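Thymine dioxygenase (Neurospora crassa, PDB 5C3Q) probably hydroxylates the methyl group of thymine as a 2-oxoglutarate- and iron-dependent dioxygenase of the double-stranded beta-helix fold. Local coordinates at residues V275-P278 with V284-P287. Numbering follows the deposited sequence.
Sequences VVEP and VHPP. With AKG (2-oxoglutaric acid), chain F.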
loop_
_atom_site.group_PDB
_atom_site.type_symbol
_atom_site.label_atom_id
_atom_site.label_comp_id
_atom_site.label_asym_id
_atom_site.label_seq_id
_atom_site.Cartn_x
_atom_site.Cartn_y
_atom_site.Cartn_z
ATOM N N VAL A 275 -8.781 1.466 -7.298
ATOM C CA VAL A 275 -8.448 0.835 -8.570
ATOM C C VAL A 275 -9.739 0.590 -9.345
ATOM O O VAL A 275 -10.657 -0.057 -8.842
ATOM C CB VAL A 275 -7.680 -0.490 -8.399
ATOM C CG1 VAL A 275 -7.227 -1.020 -9.755
ATOM C CG2 VAL A 275 -6.470 -0.301 -7.496
ATOM N N VAL A 276 -9.793 1.116 -10.567
ATOM C CA VAL A 276 -10.959 0.975 -11.436
ATOM C C VAL A 276 -10.528 0.306 -12.736
ATOM O O VAL A 276 -9.422 -0.227 -12.825
ATOM C CB VAL A 276 -11.639 2.341 -11.709
ATOM C CG1 VAL A 276 -12.181 2.923 -10.413
ATOM C CG2 VAL A 276 -10.680 3.324 -12.376
ATOM N N GLU A 277 -11.410 0.312 -13.733
ATOM C CA GLU A 277 -11.055 -0.131 -15.075
ATOM C C GLU A 277 -9.804 0.583 -15.565
ATOM O O GLU A 277 -9.619 1.767 -15.284
ATOM C CB GLU A 277 -12.195 0.155 -16.056
ATOM C CG GLU A 277 -13.307 -0.872 -16.033
ATOM C CD GLU A 277 -14.338 -0.614 -17.112
ATOM O OE1 GLU A 277 -14.344 -1.353 -18.119
ATOM O OE2 GLU A 277 -15.125 0.342 -16.961
ATOM N N PRO A 278 -8.938 -0.132 -16.303
ATOM C CA PRO A 278 -7.841 0.561 -16.981
ATOM C C PRO A 278 -8.393 1.594 -17.967
ATOM O O PRO A 278 -9.451 1.365 -18.548
ATOM C CB PRO A 278 -7.110 -0.558 -17.731
ATOM C CG PRO A 278 -7.563 -1.836 -17.112
ATOM C CD PRO A 278 -8.911 -1.589 -16.518
ATOM N N VAL A 284 -12.123 -7.101 -23.141
ATOM C CA VAL A 284 -11.674 -7.844 -21.972
ATOM C C VAL A 284 -10.446 -7.169 -21.369
ATOM O O VAL A 284 -9.465 -6.901 -22.070
ATOM C CB VAL A 284 -11.316 -9.299 -22.337
ATOM C CG1 VAL A 284 -10.944 -10.099 -21.092
ATOM C CG2 VAL A 284 -12.474 -9.971 -23.061
ATOM N N HIS A 285 -10.505 -6.897 -20.069
ATOM C CA HIS A 285 -9.349 -6.394 -19.341
ATOM C C HIS A 285 -8.528 -7.583 -18.861
ATOM O O HIS A 285 -9.056 -8.447 -18.165
ATOM C CB HIS A 285 -9.793 -5.538 -18.160
ATOM C CG HIS A 285 -10.575 -4.332 -18.565
ATOM N ND1 HIS A 285 -10.043 -3.337 -19.357
ATOM C CD2 HIS A 285 -11.853 -3.966 -18.307
ATOM C CE1 HIS A 285 -10.958 -2.406 -19.564
ATOM N NE2 HIS A 285 -12.064 -2.764 -18.937
ATOM N N PRO A 286 -7.242 -7.651 -19.243
ATOM C CA PRO A 286 -6.436 -8.792 -18.788
ATOM C C PRO A 286 -6.220 -8.789 -17.271
ATOM O O PRO A 286 -6.580 -7.821 -16.603
ATOM C CB PRO A 286 -5.098 -8.612 -19.522
ATOM C CG PRO A 286 -5.314 -7.540 -20.537
ATOM C CD PRO A 286 -6.456 -6.707 -20.054
ATOM N N PRO A 287 -5.639 -9.871 -16.724
ATOM C CA PRO A 287 -5.348 -9.883 -15.291
ATOM C C PRO A 287 -4.395 -8.757 -14.887
ATOM O O PRO A 287 -3.454 -8.459 -15.624
ATOM C CB PRO A 287 -4.680 -11.248 -15.080
ATOM C CG PRO A 287 -5.106 -12.077 -16.243
ATOM C CD PRO A 287 -5.212 -11.118 -17.381
HETATM C C1 AKG F . -4.282 -1.516 -1.444
HETATM O O1 AKG F . -4.410 -0.871 -0.370
HETATM O O2 AKG F . -4.222 -2.763 -1.454
HETATM C C2 AKG F . -4.212 -0.792 -2.723
HETATM O O5 AKG F . -4.433 0.416 -2.752
HETATM C C3 AKG F . -3.873 -1.546 -3.995
HETATM C C4 AKG F . -3.693 -0.585 -5.166
HETATM C C5 AKG F . -3.270 -1.310 -6.422
HETATM O O3 AKG F . -2.647 -0.658 -7.286
HETATM O O4 AKG F . -3.556 -2.517 -6.576
#
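With CG of His285 set beside its backbone N (chi1 -61°) and the Glu277 chain extended beyond CG (chi2 -174°), imidazole and carboxylate meet where the loop after strand 273-275 turns back toward strand 284-295. His285 NE2 donates to Glu277 OE1 at 2.8 Å, nearly in the ring plane but reaching the oxygen from its anti side; the two flat groups stand almost perpendicular, 83° apart. Pro278 packs over one face of the same ring, its CD 3.7 Å from the centroid of the His285 imidazole in a CH-pi contact offset toward the ND1 side, with CG of the proline also close to that nitrogen. ND1 is hydrogen-bonded to Glu282, and holding both nitrogens between carboxylates fixes the flip of the ring and may favour its protonated form. A leucine in place of His285 would probably leave the Glu277 and Glu282 carboxylates without their shared partner and Pro278 without a flat face to pack on. Just before the loop, Val275 CG2 lies 3.5 Å from C5 of 2-oxoglutarate. The contact pins the loop leaving strand 273-275 of the minor sheet against the start of strand 284-295 of the major sheet, where the backbone of His285 bonds to Val199 of strand 190-200.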